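Local coordinates for glycosyl hydrolases family 2, sugar binding domain protein (PDB 6D1P) that is a gut-bacterial beta-glucuronidase of glycosyl hydrolase family 2, which probably hydrolyses the O-glycosidic bonds of glucuronide conjugates, at residues Asn74-Asp82 against Arg764-Arg774; Phe575-Thr583 against Tyr593-Gly604. All coordinates share one frame; numbering follows the deposited sequence.

Interaction 1: residues Asn74-Asp82 against Arg764-Arg774; sequences NAEDAVDPD and RNQGTAQGSRR. With K (potassium ion), chain J.
Asp82 joins Arg773 and Arg774 in a salt-bridge network, giving one carboxylate oxygen to each. OD1 of Asp82 takes Arg773 NH2 at 2.9 Å and OD2 takes Arg774 NH2 at 3.0 Å, both through syn lone pairs, while Arg774 NH1 adds a weak bond to OD2. Each oxygen sits at the edge of its guanidinium, but the planes are unequally turned, 37° from the carboxylate for Arg773 and 69° for Arg774. Both arginine chains bend at chi3 to bring their ends round the acid, and Arg774 NE is also paired with Glu753. Asp80 helps to place Asp82: its OD1 accepts the Asp82 backbone N at 2.9 Å, an Asx turn.

The polar remainder centres on Asn765. Its ND2 gives a weak 3.3 Å bond to Glu76 OE2, the two side chains crossing nearly at a right angle, and its OD1 rests 3.4 Å from Asp80 CA. Water 1 links the carbonyls of Ala75 and Asn765.

Van der Waals packing is modest. Val79 CG2, set between backbone N and carbonyl carbon, presses on the Asn765 peptide, 3.3 Å from Asn765 O, and reaches Gly767. Pro81 CB lies against Arg774 NH1 at 3.7 Å.

Carbonyls of Asp77, Ala78 and Asp80, with water 2 and Val83 O, bind a potassium ion. The contact thus joins two irregular loops almost 700 residues apart: a metal-bound loop of the family 2 sugar-binding domain and the loop 764-774, which ends at the start of strand 774-776 in the C-terminal beta sheet.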
loop_
_atom_site.group_PDB
_atom_site.type_symbol
_atom_site.label_atom_id
_atom_site.label_comp_id
_atom_site.label_asym_id
_atom_site.label_seq_id
_atom_site.Cartn_x
_atom_site.Cartn_y
_atom_site.Cartn_z
ATOM N N ASN A 74 -5.170 5.829 7.477
ATOM C CA ASN A 74 -5.743 6.426 6.281
ATOM C C ASN A 74 -5.764 7.947 6.373
ATOM O O ASN A 74 -6.580 8.606 5.713
ATOM C CB ASN A 74 -7.140 5.857 6.039
ATOM C CG ASN A 74 -7.191 4.345 6.206
ATOM O OD1 ASN A 74 -7.683 3.850 7.215
ATOM N ND2 ASN A 74 -6.675 3.601 5.211
ATOM N N ALA A 75 -4.851 8.500 7.189
ATOM C CA ALA A 75 -4.718 9.941 7.356
ATOM C C ALA A 75 -4.682 10.669 6.018
ATOM O O ALA A 75 -5.212 11.778 5.893
ATOM C CB ALA A 75 -3.454 10.253 8.169
ATOM N N GLU A 76 -4.076 10.070 5.010
ATOM C CA GLU A 76 -4.066 10.708 3.703
ATOM C C GLU A 76 -4.772 9.908 2.621
ATOM O O GLU A 76 -5.408 10.508 1.744
ATOM C CB GLU A 76 -2.619 10.989 3.249
ATOM C CG GLU A 76 -2.109 12.362 3.659
ATOM C CD GLU A 76 -0.886 12.814 2.848
ATOM O OE1 GLU A 76 -0.395 13.954 3.101
ATOM O OE2 GLU A 76 -0.426 12.038 1.963
ATOM N N ASP A 77 -4.658 8.573 2.624
ATOM C CA ASP A 77 -5.124 7.848 1.454
ATOM C C ASP A 77 -6.645 7.706 1.408
ATOM O O ASP A 77 -7.173 7.295 0.363
ATOM C CB ASP A 77 -4.409 6.473 1.333
ATOM C CG ASP A 77 -4.916 5.398 2.320
ATOM O OD1 ASP A 77 -5.739 5.661 3.215
ATOM O OD2 ASP A 77 -4.466 4.241 2.197
ATOM N N ALA A 78 -7.371 8.074 2.477
ATOM C CA ALA A 78 -8.830 8.045 2.385
ATOM C C ALA A 78 -9.313 8.927 1.246
ATOM O O ALA A 78 -10.236 8.554 0.521
ATOM C CB ALA A 78 -9.486 8.469 3.708
ATOM N N VAL A 79 -8.686 10.091 1.056
ATOM C CA VAL A 79 -9.126 11.038 0.041
ATOM C C VAL A 79 -8.131 11.181 -1.099
ATOM O O VAL A 79 -8.365 11.990 -2.005
ATOM C CB VAL A 79 -9.445 12.420 0.650
ATOM C CG1 VAL A 79 -10.619 12.328 1.670
ATOM C CG2 VAL A 79 -8.203 13.035 1.288
ATOM N N ASP A 80 -7.040 10.429 -1.095
ATOM C CA ASP A 80 -6.173 10.382 -2.265
ATOM C C ASP A 80 -6.994 9.942 -3.469
ATOM O O ASP A 80 -7.533 8.831 -3.458
ATOM C CB ASP A 80 -5.031 9.408 -2.034
ATOM C CG ASP A 80 -4.000 9.412 -3.167
ATOM O OD1 ASP A 80 -4.360 9.429 -4.379
ATOM O OD2 ASP A 80 -2.809 9.393 -2.814
ATOM N N PRO A 81 -7.109 10.757 -4.520
ATOM C CA PRO A 81 -8.030 10.414 -5.617
ATOM C C PRO A 81 -7.608 9.207 -6.439
ATOM O O PRO A 81 -8.418 8.723 -7.241
ATOM C CB PRO A 81 -8.032 11.685 -6.473
ATOM C CG PRO A 81 -6.655 12.243 -6.249
ATOM C CD PRO A 81 -6.337 11.976 -4.807
ATOM N N ASP A 82 -6.384 8.703 -6.285
ATOM C CA ASP A 82 -5.888 7.685 -7.199
ATOM C C ASP A 82 -5.719 6.304 -6.577
ATOM O O ASP A 82 -5.286 5.388 -7.278
ATOM C CB ASP A 82 -4.555 8.144 -7.834
ATOM C CG ASP A 82 -4.717 9.409 -8.688
ATOM O OD1 ASP A 82 -4.026 10.423 -8.433
ATOM O OD2 ASP A 82 -5.566 9.400 -9.605
ATOM N N ARG A 764 -1.846 18.533 -0.275
ATOM C CA ARG A 764 -2.879 17.754 -0.922
ATOM C C ARG A 764 -3.401 16.682 0.024
ATOM O O ARG A 764 -3.014 16.603 1.200
ATOM C CB ARG A 764 -2.366 17.144 -2.233
ATOM C CG ARG A 764 -1.121 16.290 -2.138
ATOM C CD ARG A 764 -0.545 16.131 -3.550
ATOM N NE ARG A 764 0.797 15.554 -3.562
ATOM C CZ ARG A 764 1.104 14.373 -4.102
ATOM N NH1 ARG A 764 0.161 13.640 -4.687
ATOM N NH2 ARG A 764 2.361 13.927 -4.067
ATOM N N ASN A 765 -4.312 15.872 -0.523
ATOM C CA ASN A 765 -5.015 14.800 0.193
ATOM C C ASN A 765 -5.634 15.285 1.505
ATOM O O ASN A 765 -5.574 14.607 2.533
ATOM C CB ASN A 765 -4.089 13.602 0.433
ATOM C CG ASN A 765 -3.471 13.094 -0.839
ATOM O OD1 ASN A 765 -4.099 13.081 -1.903
ATOM N ND2 ASN A 765 -2.222 12.694 -0.750
ATOM N N GLN A 766 -6.262 16.460 1.474
ATOM C CA GLN A 766 -6.965 16.942 2.658
ATOM C C GLN A 766 -8.470 16.720 2.602
ATOM O O GLN A 766 -9.115 16.654 3.655
ATOM C CB GLN A 766 -6.684 18.435 2.878
ATOM C CG GLN A 766 -5.197 18.772 3.015
ATOM C CD GLN A 766 -4.577 18.109 4.226
ATOM O OE1 GLN A 766 -4.956 18.393 5.368
ATOM N NE2 GLN A 766 -3.623 17.203 3.984
ATOM N N GLY A 767 -9.045 16.611 1.406
ATOM C CA GLY A 767 -10.491 16.569 1.273
ATOM C C GLY A 767 -11.157 17.926 1.379
ATOM O O GLY A 767 -12.335 18.005 1.743
ATOM N N THR A 768 -10.439 18.995 1.065
ATOM C CA THR A 768 -10.899 20.371 1.204
ATOM C C THR A 768 -10.829 21.082 -0.146
ATOM O O THR A 768 -10.289 20.551 -1.126
ATOM C CB THR A 768 -10.053 21.114 2.238
ATOM O OG1 THR A 768 -8.676 21.015 1.853
ATOM C CG2 THR A 768 -10.235 20.500 3.614
ATOM N N ALA A 769 -11.353 22.313 -0.181
ATOM C CA ALA A 769 -11.358 23.103 -1.418
ATOM C C ALA A 769 -9.955 23.498 -1.874
ATOM O O ALA A 769 -9.728 23.694 -3.070
ATOM C CB ALA A 769 -12.193 24.370 -1.242
ATOM N N GLN A 770 -9.012 23.655 -0.954
ATOM C CA GLN A 770 -7.689 24.134 -1.325
ATOM C C GLN A 770 -6.604 23.113 -1.014
ATOM O O GLN A 770 -5.416 23.431 -1.136
ATOM C CB GLN A 770 -7.400 25.470 -0.631
ATOM C CG GLN A 770 -8.400 26.567 -0.999
ATOM C CD GLN A 770 -8.131 27.909 -0.285
ATOM O OE1 GLN A 770 -7.494 27.957 0.770
ATOM N NE2 GLN A 770 -8.626 28.994 -0.868
ATOM N N GLY A 771 -6.984 21.900 -0.622
ATOM C CA GLY A 771 -6.039 20.853 -0.291
ATOM C C GLY A 771 -6.284 19.575 -1.070
ATOM O O GLY A 771 -6.073 18.470 -0.546
ATOM N N SER A 772 -6.720 19.711 -2.324
ATOM C CA SER A 772 -7.014 18.575 -3.189
ATOM C C SER A 772 -6.201 18.678 -4.467
ATOM O O SER A 772 -6.191 19.730 -5.118
ATOM C CB SER A 772 -8.509 18.495 -3.520
ATOM O OG SER A 772 -9.258 18.360 -2.329
ATOM N N ARG A 773 -5.537 17.572 -4.815
ATOM C CA ARG A 773 -4.754 17.468 -6.044
ATOM C C ARG A 773 -5.636 17.464 -7.288
ATOM O O ARG A 773 -5.214 17.943 -8.354
ATOM C CB ARG A 773 -3.923 16.181 -6.000
ATOM C CG ARG A 773 -2.941 16.053 -7.148
ATOM C CD ARG A 773 -2.259 14.699 -7.201
ATOM N NE ARG A 773 -3.011 13.732 -7.999
ATOM C CZ ARG A 773 -3.088 13.764 -9.329
ATOM N NH1 ARG A 773 -2.463 14.723 -10.019
ATOM N NH2 ARG A 773 -3.794 12.840 -9.968
ATOM N N ARG A 774 -6.835 16.878 -7.186
ATOM C CA ARG A 774 -7.819 16.886 -8.262
ATOM C C ARG A 774 -9.176 17.306 -7.711
ATOM O O ARG A 774 -9.649 16.752 -6.715
ATOM C CB ARG A 774 -7.928 15.517 -8.933
ATOM C CG ARG A 774 -8.965 15.477 -10.022
ATOM C CD ARG A 774 -9.162 14.057 -10.465
ATOM N NE ARG A 774 -7.886 13.520 -10.892
ATOM C CZ ARG A 774 -7.492 12.261 -10.717
ATOM N NH1 ARG A 774 -8.280 11.370 -10.120
ATOM N NH2 ARG A 774 -6.300 11.897 -11.153
HETATM K K K J . -9.036 7.121 -1.754
HETATM O O HOH W 1 -6.755 13.812 4.901
HETATM O O HOH W 2 -10.589 4.827 -1.062
#

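Interaction 2: residues Phe575-Thr583 against Tyr593-Gly604; sequences FWTFKDFST and YVNQKGVVQRDG. With NA (sodium ion), chain C.
Thr577 and Lys597 are joined through their backbones, Thr577 N to Lys597 O at 3.0 Å, the N-H belonging to the cis Trp576-Thr577 peptide. Further bonds follow: Phe578 O takes two donors, Val599 N at 2.7 Å from above the carbonyl plane and Val600 N at 3.2 Å within it, and Val600 O receives Asp580 N. Asn595 N meets Phe581 O head-on at 2.7 Å, with Phe581 N returning a bond to Asn595 O.

Asp580 is buried and tightly held. Its OD1 accepts Gly598 N at 3.0 Å and pairs with Lys607, while waters 4 and 5 bridge its OD2 to Gln596 NE2 and Arg602 N. The carbonyl O of Asp580 binds a sodium ion at 2.7 Å, together with water 6 and Asp333.

Strands 581-582 and 594-595 form a short antiparallel hairpin beyond barrel strand 572-574, in the TIM barrel of the family. A cis peptide after a tryptophan here is a familiar feature of related glycosidases. Asn595 and Lys597 match the Asn-x-Lys motif that probably recognises the glucuronate carboxylate; Lys597 NZ pairs with Asp516, and Asn595 OD1 accepts Lys597 N in an Asx turn, while the Asn595 amide is also held by Asp183.

Asn595 lies alongside Phe581 in a CH-pi contact, CB over the ring face and 3.7 Å from its centroid, amide and ring planes only 20° apart; CG of Phe581 lies between its backbone N and carbonyl carbon (chi1 70°), which lays the ring there. Val600 CG2 makes a second CH-pi contact over a face of Phe578, 4.3 Å from the ring centroid, while Val599 CG2 fills in between Phe575 and Phe578. Arg602 spreads one guanidinium face over Ser582 CB, and its NH2 pairs with Asp333, which also binds the sodium.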
loop_
_atom_site.group_PDB
_atom_site.type_symbol
_atom_site.label_atom_id
_atom_site.label_comp_id
_atom_site.label_asym_id
_atom_site.label_seq_id
_atom_site.Cartn_x
_atom_site.Cartn_y
_atom_site.Cartn_z
ATOM N N PHE A 575 -30.031 17.100 10.339
ATOM C CA PHE A 575 -29.556 17.124 8.968
ATOM C C PHE A 575 -28.237 16.367 8.878
ATOM O O PHE A 575 -27.522 16.202 9.868
ATOM C CB PHE A 575 -29.437 18.557 8.430
ATOM C CG PHE A 575 -28.262 19.345 8.959
ATOM C CD1 PHE A 575 -28.402 20.156 10.087
ATOM C CD2 PHE A 575 -27.040 19.351 8.276
ATOM C CE1 PHE A 575 -27.328 20.927 10.555
ATOM C CE2 PHE A 575 -25.954 20.097 8.738
ATOM C CZ PHE A 575 -26.096 20.894 9.871
ATOM N N TRP A 576 -27.965 15.827 7.693
ATOM C CA TRP A 576 -26.724 15.110 7.403
ATOM C C TRP A 576 -25.975 15.964 6.395
ATOM O O TRP A 576 -26.392 16.067 5.236
ATOM C CB TRP A 576 -27.000 13.708 6.860
ATOM C CG TRP A 576 -25.749 12.894 6.576
ATOM C CD1 TRP A 576 -24.920 13.011 5.501
ATOM C CD2 TRP A 576 -25.203 11.857 7.396
ATOM N NE1 TRP A 576 -23.877 12.126 5.611
ATOM C CE2 TRP A 576 -24.025 11.402 6.762
ATOM C CE3 TRP A 576 -25.597 11.266 8.605
ATOM C CZ2 TRP A 576 -23.241 10.361 7.284
ATOM C CZ3 TRP A 576 -24.816 10.248 9.137
ATOM C CH2 TRP A 576 -23.643 9.804 8.475
ATOM N N THR A 577 -24.880 16.579 6.820
ATOM C CA THR A 577 -24.222 16.332 8.093
ATOM C C THR A 577 -23.469 17.614 8.404
ATOM O O THR A 577 -23.486 18.552 7.585
ATOM C CB THR A 577 -23.245 15.094 8.028
ATOM O OG1 THR A 577 -22.714 14.813 9.332
ATOM C CG2 THR A 577 -22.097 15.326 7.038
ATOM N N PHE A 578 -22.811 17.690 9.565
ATOM C CA PHE A 578 -22.170 18.954 9.934
ATOM C C PHE A 578 -21.005 19.282 9.007
ATOM O O PHE A 578 -20.893 20.412 8.508
ATOM C CB PHE A 578 -21.691 18.921 11.383
ATOM C CG PHE A 578 -20.980 20.184 11.804
ATOM C CD1 PHE A 578 -21.666 21.397 11.871
ATOM C CD2 PHE A 578 -19.624 20.164 12.123
ATOM C CE1 PHE A 578 -21.001 22.583 12.248
ATOM C CE2 PHE A 578 -18.956 21.323 12.503
ATOM C CZ PHE A 578 -19.637 22.544 12.561
ATOM N N LYS A 579 -20.134 18.295 8.756
ATOM C CA LYS A 579 -18.829 18.509 8.144
ATOM C C LYS A 579 -18.582 17.515 7.014
ATOM O O LYS A 579 -18.844 16.317 7.166
ATOM C CB LYS A 579 -17.728 18.384 9.208
ATOM C CG LYS A 579 -16.352 18.842 8.759
ATOM C CD LYS A 579 -15.403 18.973 9.956
ATOM C CE LYS A 579 -15.017 17.580 10.487
ATOM N NZ LYS A 579 -14.680 17.711 11.918
ATOM N N ASP A 580 -18.090 18.024 5.881
ATOM C CA ASP A 580 -17.579 17.175 4.812
ATOM C C ASP A 580 -16.675 16.103 5.391
ATOM O O ASP A 580 -15.814 16.393 6.224
ATOM C CB ASP A 580 -16.792 18.013 3.800
ATOM C CG ASP A 580 -17.673 18.877 2.932
ATOM O OD1 ASP A 580 -18.903 18.865 3.149
ATOM O OD2 ASP A 580 -17.127 19.571 2.026
ATOM N N PHE A 581 -16.866 14.864 4.954
ATOM C CA PHE A 581 -16.079 13.764 5.487
ATOM C C PHE A 581 -15.758 12.796 4.361
ATOM O O PHE A 581 -16.419 12.779 3.318
ATOM C CB PHE A 581 -16.822 13.051 6.619
ATOM C CG PHE A 581 -18.004 12.270 6.143
ATOM C CD1 PHE A 581 -19.238 12.885 6.003
ATOM C CD2 PHE A 581 -17.874 10.917 5.795
ATOM C CE1 PHE A 581 -20.332 12.175 5.547
ATOM C CE2 PHE A 581 -18.957 10.207 5.337
ATOM C CZ PHE A 581 -20.203 10.828 5.221
ATOM N N SER A 582 -14.719 11.996 4.571
ATOM C CA SER A 582 -14.280 11.078 3.531
ATOM C C SER A 582 -15.163 9.834 3.474
ATOM O O SER A 582 -15.553 9.271 4.505
ATOM C CB SER A 582 -12.843 10.643 3.767
ATOM O OG SER A 582 -12.445 9.679 2.791
ATOM N N THR A 583 -15.459 9.392 2.252
ATOM C CA THR A 583 -16.184 8.169 2.045
ATOM C C THR A 583 -15.543 7.408 0.898
ATOM O O THR A 583 -15.148 8.022 -0.105
ATOM C CB THR A 583 -17.659 8.419 1.727
ATOM O OG1 THR A 583 -18.245 7.189 1.296
ATOM C CG2 THR A 583 -17.797 9.459 0.632
ATOM N N TYR A 593 -13.791 11.227 -3.211
ATOM C CA TYR A 593 -13.852 10.501 -1.945
ATOM C C TYR A 593 -14.279 11.375 -0.748
ATOM O O TYR A 593 -14.015 11.023 0.418
ATOM C CB TYR A 593 -12.508 9.821 -1.662
ATOM C CG TYR A 593 -12.131 8.762 -2.686
ATOM C CD1 TYR A 593 -12.850 7.567 -2.768
ATOM C CD2 TYR A 593 -11.053 8.946 -3.561
ATOM C CE1 TYR A 593 -12.514 6.572 -3.691
ATOM C CE2 TYR A 593 -10.700 7.947 -4.502
ATOM C CZ TYR A 593 -11.445 6.762 -4.550
ATOM O OH TYR A 593 -11.131 5.769 -5.448
ATOM N N VAL A 594 -14.953 12.500 -0.978
ATOM C CA VAL A 594 -15.477 13.309 0.119
ATOM C C VAL A 594 -16.987 13.423 -0.037
ATOM O O VAL A 594 -17.489 13.783 -1.107
ATOM C CB VAL A 594 -14.807 14.688 0.204
ATOM C CG1 VAL A 594 -15.520 15.571 1.254
ATOM C CG2 VAL A 594 -13.372 14.502 0.611
ATOM N N ASN A 595 -17.707 13.034 1.000
ATOM C CA ASN A 595 -19.134 13.321 1.074
ATOM C C ASN A 595 -19.266 14.806 1.399
ATOM O O ASN A 595 -18.811 15.253 2.454
ATOM C CB ASN A 595 -19.764 12.419 2.127
ATOM C CG ASN A 595 -21.270 12.614 2.264
ATOM O OD1 ASN A 595 -21.770 13.734 2.431
ATOM N ND2 ASN A 595 -22.002 11.505 2.201
ATOM N N GLN A 596 -19.795 15.594 0.463
ATOM C CA GLN A 596 -19.818 17.049 0.605
ATOM C C GLN A 596 -21.155 17.587 1.140
ATOM O O GLN A 596 -21.558 18.707 0.807
ATOM C CB GLN A 596 -19.452 17.692 -0.730
ATOM C CG GLN A 596 -18.023 17.237 -1.168
ATOM C CD GLN A 596 -17.617 17.728 -2.556
ATOM O OE1 GLN A 596 -17.673 16.976 -3.541
ATOM N NE2 GLN A 596 -17.194 18.983 -2.640
ATOM N N LYS A 597 -21.838 16.834 2.004
ATOM C CA LYS A 597 -23.081 17.315 2.596
ATOM C C LYS A 597 -22.872 18.114 3.880
ATOM O O LYS A 597 -23.850 18.381 4.590
ATOM C CB LYS A 597 -24.011 16.145 2.868
ATOM C CG LYS A 597 -24.593 15.519 1.619
ATOM C CD LYS A 597 -25.455 14.294 1.999
ATOM C CE LYS A 597 -26.061 13.633 0.769
ATOM N NZ LYS A 597 -25.064 12.907 -0.074
ATOM N N GLY A 598 -21.633 18.487 4.206
ATOM C CA GLY A 598 -21.401 19.293 5.383
ATOM C C GLY A 598 -21.833 20.733 5.176
ATOM O O GLY A 598 -22.025 21.200 4.056
ATOM N N VAL A 599 -22.014 21.465 6.279
ATOM C CA VAL A 599 -22.075 22.917 6.164
ATOM C C VAL A 599 -20.725 23.554 6.448
ATOM O O VAL A 599 -20.603 24.790 6.415
ATOM C CB VAL A 599 -23.183 23.536 7.050
ATOM C CG1 VAL A 599 -24.540 23.264 6.434
ATOM C CG2 VAL A 599 -23.137 22.997 8.480
ATOM N N VAL A 600 -19.700 22.743 6.714
ATOM C CA VAL A 600 -18.324 23.205 6.831
ATOM C C VAL A 600 -17.447 22.178 6.136
ATOM O O VAL A 600 -17.792 20.992 6.051
ATOM C CB VAL A 600 -17.848 23.395 8.298
ATOM C CG1 VAL A 600 -18.833 24.245 9.123
ATOM C CG2 VAL A 600 -17.613 22.063 8.964
ATOM N N GLN A 601 -16.294 22.646 5.653
ATOM C CA GLN A 601 -15.350 21.806 4.927
ATOM C C GLN A 601 -14.713 20.797 5.872
ATOM O O GLN A 601 -14.838 20.885 7.098
ATOM C CB GLN A 601 -14.264 22.660 4.273
ATOM C CG GLN A 601 -14.746 23.461 3.100
ATOM C CD GLN A 601 -13.617 24.156 2.392
ATOM O OE1 GLN A 601 -12.570 23.543 2.099
ATOM N NE2 GLN A 601 -13.802 25.448 2.116
ATOM N N ARG A 602 -13.974 19.857 5.288
ATOM C CA ARG A 602 -13.414 18.770 6.081
ATOM C C ARG A 602 -12.379 19.258 7.091
ATOM O O ARG A 602 -12.128 18.557 8.080
ATOM C CB ARG A 602 -12.818 17.716 5.154
ATOM C CG ARG A 602 -12.467 16.412 5.835
ATOM C CD ARG A 602 -12.264 15.307 4.817
ATOM N NE ARG A 602 -11.965 14.063 5.488
ATOM C CZ ARG A 602 -10.783 13.460 5.462
ATOM N NH1 ARG A 602 -9.765 13.967 4.767
ATOM N NH2 ARG A 602 -10.626 12.331 6.127
ATOM N N ASP A 603 -11.806 20.455 6.897
ATOM C CA ASP A 603 -10.907 21.031 7.893
ATOM C C ASP A 603 -11.627 21.954 8.871
ATOM O O ASP A 603 -10.970 22.605 9.691
ATOM C CB ASP A 603 -9.740 21.776 7.213
ATOM C CG ASP A 603 -10.185 23.030 6.436
ATOM O OD1 ASP A 603 -11.392 23.334 6.412
ATOM O OD2 ASP A 603 -9.313 23.721 5.839
ATOM N N GLY A 604 -12.956 22.034 8.796
ATOM C CA GLY A 604 -13.711 22.917 9.654
ATOM C C GLY A 604 -13.953 24.298 9.092
ATOM O O GLY A 604 -14.598 25.109 9.758
HETATM NA NA NA C . -15.314 15.393 8.639
HETATM O O HOH W 3 -26.720 18.433 3.881
HETATM O O HOH W 4 -17.392 20.899 -0.276
HETATM O O HOH W 5 -14.213 19.862 2.289
HETATM O O HOH W 6 -17.527 14.739 10.245
#

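Interactions 1 and 2 have centres about 13 Å apart and touch directly: the barrel hairpin meets 74-82, while residues after it meet 764-774. Of these, Arg602 NH1 probably bonds Gln766 O at 3.0 Å and Gln601 OE1 probably bonds Ala769 N at 2.9 Å, linking that loop to the barrel. On the other loop, Ala78 CB packs 3.3 Å from Ser582 OG, and the Tyr593 ring approaches the potassium, its CD2 3.3 Å from the ion. The metals are distinct sites, 14.7 Å between the potassium and sodium ions. A glycerol, probably from the crystallisation liquor, lies about 3 Å from the Trp576 side chain and may mark the sugar pocket near Asn595 and Lys597.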